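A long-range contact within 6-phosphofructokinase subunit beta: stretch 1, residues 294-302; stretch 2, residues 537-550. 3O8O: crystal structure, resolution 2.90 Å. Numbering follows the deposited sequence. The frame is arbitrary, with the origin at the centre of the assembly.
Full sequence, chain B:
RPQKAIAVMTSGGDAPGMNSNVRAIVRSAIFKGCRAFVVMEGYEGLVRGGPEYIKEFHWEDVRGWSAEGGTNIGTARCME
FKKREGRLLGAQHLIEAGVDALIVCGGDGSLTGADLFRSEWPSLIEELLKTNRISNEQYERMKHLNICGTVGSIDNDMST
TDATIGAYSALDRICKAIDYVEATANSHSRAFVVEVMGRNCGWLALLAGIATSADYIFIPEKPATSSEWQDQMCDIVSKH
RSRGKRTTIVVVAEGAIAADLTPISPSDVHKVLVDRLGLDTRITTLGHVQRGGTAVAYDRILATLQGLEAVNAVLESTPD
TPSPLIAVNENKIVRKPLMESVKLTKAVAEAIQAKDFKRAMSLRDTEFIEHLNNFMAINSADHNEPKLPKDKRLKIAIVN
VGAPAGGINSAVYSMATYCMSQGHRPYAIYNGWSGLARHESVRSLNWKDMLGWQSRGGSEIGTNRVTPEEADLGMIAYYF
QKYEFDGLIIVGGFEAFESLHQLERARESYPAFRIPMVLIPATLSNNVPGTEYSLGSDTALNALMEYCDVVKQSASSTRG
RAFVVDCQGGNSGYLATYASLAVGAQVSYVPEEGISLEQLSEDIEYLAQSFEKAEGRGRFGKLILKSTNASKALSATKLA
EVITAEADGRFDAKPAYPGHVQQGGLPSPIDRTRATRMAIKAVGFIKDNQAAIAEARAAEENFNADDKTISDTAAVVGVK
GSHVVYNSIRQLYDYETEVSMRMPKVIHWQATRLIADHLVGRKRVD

Stretch 1, residues 294-302: TAVAYDRIL
Stretch 2 (537-550) SDTALNALMEYCDV

Stretch 1 opens as an extended segment, with phi/psi of -80/153 at Thr-294, -63/137 at Ala-295 and -67/155 at Val-296, then turns into a helix at Ala-297 (-48/-45) that runs through Leu-302 and beyond. Val-296 occupies the N-cap position, and its O accepts the first helical bond from Arg-300 N at 2.9 Å. Stretch 2 is helical throughout, with phi between -44° and -74° and psi between -30° and -60°, and it also continues past Val-550. The N-to-C directions of the two helices make an angle of 81°, with a closest axial approach of 10.3 Å. In this nearly perpendicular crossing the register is fixed by one pair, Ala-297 CA to Asn-542 CA at 5.5 Å.

At this point the first turn of helix 297-302 is tied to its neighbour. Ala-297 N donates to Asn-542 OD1 at 3.0 Å with an N-H...O angle of 176°, so a side-chain carbonyl satisfies an amide at the helix start. Asn-542 (chi1 -87°, m; chi2 -81°) leaves its backbone sideways, but its end comes nearer to stretch 1; the amide is steadied by Asn-542 ND2 donating to Asp-538 O at 2.9 Å.

Ala-297 points toward stretch 2, and its methyl suits the close backbone approach: Ala-297 CB lies 3.6 Å from Leu-541 CD2 and 3.9 Å from Met-545 SD. Leu-541 (t, p) also meets Ile-301 (m, t), one helical turn beyond Ala-297, with Leu-541 CD2 to Ile-301 CD1 at 3.5 Å. These three aliphatic residues and Met-545 are buried, forming the apolar part of a contact that covers 384 Å² over both sides.

Arg-300 (chi1 to chi3 m, t, t; chi4 -167°) reaches across in a largely extended form. Arg-300 NH2 and Asp-549 OD2 form a salt bridge at 3.1 Å, and Arg-300 NH1 donates to Asp-549 OD1 at 3.3 Å with an angle of 170°; a further bond from Arg-300 NH1 to Asp-549 OD2, at 3.3 Å, is weak. Asp-549 (chi1 -76°, m; chi2 -34°) points toward stretch 1, with OD2 at the guanidinium edge, near its plane. Arg-300 also binds its own stretch, through Arg-300 NE to Ala-295 O at 2.9 Å and Arg-300 NH2 to Thr-294 OG1 at 3.2 Å, bracing the preceding loop. Met-545 (t, t, p) places Met-545 SD over one guanidinium face, 3.2 Å from Arg-300 NE, while Met-545 CE approaches Ala-295 O at 3.9 Å. Its long, flexible thioether thus serves both the apolar patch and the buried arginine.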

# COMPACT_ATOMS: atom_id res chain seq x y z
N THR B 294 -30.07 -9.15 -23.18
CA THR B 294 -30.28 -8.13 -22.17
C THR B 294 -30.05 -6.76 -22.80
O THR B 294 -29.30 -6.62 -23.76
CB THR B 294 -29.29 -8.33 -21.04
OG1 THR B 294 -28.18 -7.43 -21.22
CG2 THR B 294 -28.76 -9.75 -21.07
N ALA B 295 -30.68 -5.74 -22.25
CA ALA B 295 -30.49 -4.44 -22.84
C ALA B 295 -29.03 -3.95 -22.75
O ALA B 295 -28.37 -4.11 -21.72
CB ALA B 295 -31.42 -3.43 -22.20
N VAL B 296 -28.55 -3.39 -23.85
CA VAL B 296 -27.22 -2.81 -23.94
C VAL B 296 -27.23 -1.58 -23.02
O VAL B 296 -28.29 -1.01 -22.79
CB VAL B 296 -26.93 -2.41 -25.42
CG1 VAL B 296 -25.85 -1.30 -25.51
CG2 VAL B 296 -26.52 -3.65 -26.21
N ALA B 297 -26.08 -1.18 -22.50
CA ALA B 297 -26.02 -0.04 -21.59
C ALA B 297 -26.80 1.15 -22.10
O ALA B 297 -27.55 1.78 -21.34
CB ALA B 297 -24.54 0.36 -21.29
N TYR B 298 -26.64 1.48 -23.38
CA TYR B 298 -27.36 2.62 -23.91
C TYR B 298 -28.87 2.42 -23.72
O TYR B 298 -29.55 3.31 -23.22
CB TYR B 298 -27.04 2.81 -25.40
CG TYR B 298 -27.70 4.03 -26.00
CD1 TYR B 298 -27.16 5.29 -25.81
CD2 TYR B 298 -28.90 3.92 -26.72
CE1 TYR B 298 -27.79 6.44 -26.32
CE2 TYR B 298 -29.55 5.07 -27.24
CZ TYR B 298 -28.98 6.33 -27.03
OH TYR B 298 -29.59 7.49 -27.46
N ASP B 299 -29.39 1.25 -24.08
CA ASP B 299 -30.81 1.03 -23.92
C ASP B 299 -31.24 1.10 -22.47
O ASP B 299 -32.21 1.77 -22.15
CB ASP B 299 -31.26 -0.29 -24.54
CG ASP B 299 -31.49 -0.18 -26.03
OD1 ASP B 299 -31.97 0.88 -26.51
OD2 ASP B 299 -31.19 -1.15 -26.75
N ARG B 300 -30.53 0.42 -21.58
CA ARG B 300 -30.91 0.49 -20.18
C ARG B 300 -31.01 1.96 -19.77
O ARG B 300 -32.06 2.40 -19.30
CB ARG B 300 -29.89 -0.21 -19.29
CG ARG B 300 -29.81 -1.68 -19.51
CD ARG B 300 -28.94 -2.32 -18.45
NE ARG B 300 -28.49 -3.63 -18.91
CZ ARG B 300 -27.91 -4.54 -18.13
NH1 ARG B 300 -27.71 -4.31 -16.84
NH2 ARG B 300 -27.55 -5.69 -18.66
N ILE B 301 -29.93 2.71 -19.96
CA ILE B 301 -29.89 4.12 -19.59
C ILE B 301 -30.97 4.96 -20.27
O ILE B 301 -31.55 5.87 -19.67
CB ILE B 301 -28.52 4.72 -19.88
CG1 ILE B 301 -27.45 3.90 -19.14
CG2 ILE B 301 -28.47 6.18 -19.42
CD1 ILE B 301 -26.01 4.26 -19.50
N LEU B 302 -31.25 4.65 -21.52
CA LEU B 302 -32.26 5.39 -22.25
C LEU B 302 -33.63 5.09 -21.66
O LEU B 302 -34.37 5.99 -21.29
CB LEU B 302 -32.26 5.02 -23.73
CG LEU B 302 -33.42 5.63 -24.54
CD1 LEU B 302 -33.38 7.15 -24.45
CD2 LEU B 302 -33.32 5.18 -25.96
N SER B 537 -15.84 4.92 -24.94
CA SER B 537 -16.74 5.06 -23.82
C SER B 537 -17.85 3.99 -23.73
O SER B 537 -17.94 3.26 -22.74
CB SER B 537 -17.34 6.45 -23.86
OG SER B 537 -18.24 6.61 -22.81
N ASP B 538 -18.69 3.90 -24.75
CA ASP B 538 -19.78 2.94 -24.73
C ASP B 538 -19.26 1.51 -24.61
O ASP B 538 -19.92 0.63 -24.06
CB ASP B 538 -20.66 3.10 -26.01
CG ASP B 538 -21.81 2.08 -26.09
OD1 ASP B 538 -22.81 2.23 -25.34
OD2 ASP B 538 -21.71 1.12 -26.89
N THR B 539 -18.08 1.25 -25.14
CA THR B 539 -17.57 -0.10 -25.07
C THR B 539 -17.21 -0.41 -23.63
O THR B 539 -17.48 -1.51 -23.14
CB THR B 539 -16.35 -0.26 -25.99
OG1 THR B 539 -16.80 -0.27 -27.35
CG2 THR B 539 -15.64 -1.55 -25.73
N ALA B 540 -16.61 0.57 -22.97
CA ALA B 540 -16.21 0.43 -21.57
C ALA B 540 -17.45 0.28 -20.70
O ALA B 540 -17.57 -0.64 -19.90
CB ALA B 540 -15.41 1.67 -21.12
N LEU B 541 -18.39 1.20 -20.89
CA LEU B 541 -19.63 1.22 -20.15
C LEU B 541 -20.30 -0.15 -20.14
O LEU B 541 -20.83 -0.60 -19.13
CB LEU B 541 -20.59 2.26 -20.75
CG LEU B 541 -21.83 2.47 -19.89
CD1 LEU B 541 -21.38 2.98 -18.54
CD2 LEU B 541 -22.81 3.43 -20.50
N ASN B 542 -20.27 -0.82 -21.27
CA ASN B 542 -20.89 -2.13 -21.34
C ASN B 542 -20.04 -3.16 -20.62
O ASN B 542 -20.56 -4.03 -19.91
CB ASN B 542 -21.11 -2.52 -22.80
CG ASN B 542 -22.42 -2.00 -23.35
OD1 ASN B 542 -23.48 -2.60 -23.11
ND2 ASN B 542 -22.36 -0.88 -24.06
N ALA B 543 -18.74 -3.07 -20.83
CA ALA B 543 -17.79 -3.98 -20.23
C ALA B 543 -17.99 -4.01 -18.73
O ALA B 543 -18.06 -5.08 -18.11
CB ALA B 543 -16.39 -3.52 -20.53
N LEU B 544 -18.07 -2.81 -18.16
CA LEU B 544 -18.24 -2.65 -16.73
C LEU B 544 -19.62 -3.10 -16.32
O LEU B 544 -19.77 -3.84 -15.37
CB LEU B 544 -18.03 -1.19 -16.34
CG LEU B 544 -18.16 -0.83 -14.86
CD1 LEU B 544 -17.30 -1.76 -14.04
CD2 LEU B 544 -17.70 0.59 -14.61
N MET B 545 -20.63 -2.69 -17.07
CA MET B 545 -22.00 -3.07 -16.76
C MET B 545 -22.20 -4.57 -16.69
O MET B 545 -22.82 -5.08 -15.75
CB MET B 545 -22.96 -2.48 -17.77
CG MET B 545 -24.36 -2.97 -17.59
SD MET B 545 -25.39 -2.68 -19.05
CE MET B 545 -24.84 -3.97 -20.10
N GLU B 546 -21.70 -5.31 -17.67
CA GLU B 546 -21.85 -6.75 -17.65
C GLU B 546 -21.08 -7.36 -16.47
O GLU B 546 -21.55 -8.30 -15.84
CB GLU B 546 -21.38 -7.36 -18.95
CG GLU B 546 -22.22 -6.96 -20.10
CD GLU B 546 -21.90 -7.75 -21.33
OE1 GLU B 546 -20.72 -7.70 -21.73
OE2 GLU B 546 -22.80 -8.41 -21.89
N TYR B 547 -19.89 -6.82 -16.20
CA TYR B 547 -19.07 -7.30 -15.09
C TYR B 547 -19.93 -7.20 -13.84
O TYR B 547 -20.12 -8.19 -13.12
CB TYR B 547 -17.85 -6.41 -14.94
CG TYR B 547 -16.90 -6.81 -13.82
CD1 TYR B 547 -15.82 -7.63 -14.07
CD2 TYR B 547 -17.08 -6.33 -12.52
CE1 TYR B 547 -14.95 -7.97 -13.07
CE2 TYR B 547 -16.20 -6.67 -11.49
CZ TYR B 547 -15.13 -7.50 -11.78
OH TYR B 547 -14.23 -7.84 -10.81
N CYS B 548 -20.45 -6.00 -13.58
CA CYS B 548 -21.31 -5.74 -12.43
C CYS B 548 -22.52 -6.68 -12.32
O CYS B 548 -22.88 -7.12 -11.22
CB CYS B 548 -21.80 -4.32 -12.48
SG CYS B 548 -20.49 -3.25 -12.16
N ASP B 549 -23.15 -6.98 -13.44
CA ASP B 549 -24.29 -7.88 -13.42
C ASP B 549 -23.81 -9.18 -12.85
O ASP B 549 -24.41 -9.74 -11.98
CB ASP B 549 -24.82 -8.17 -14.84
CG ASP B 549 -25.63 -7.04 -15.41
OD1 ASP B 549 -26.33 -6.35 -14.65
OD2 ASP B 549 -25.57 -6.86 -16.64
N VAL B 550 -22.68 -9.65 -13.33
CA VAL B 550 -22.19 -10.92 -12.84
C VAL B 550 -21.83 -10.91 -11.37
O VAL B 550 -22.13 -11.88 -10.64
CB VAL B 550 -21.00 -11.39 -13.71
CG1 VAL B 550 -20.19 -12.51 -13.01
CG2 VAL B 550 -21.56 -11.94 -14.97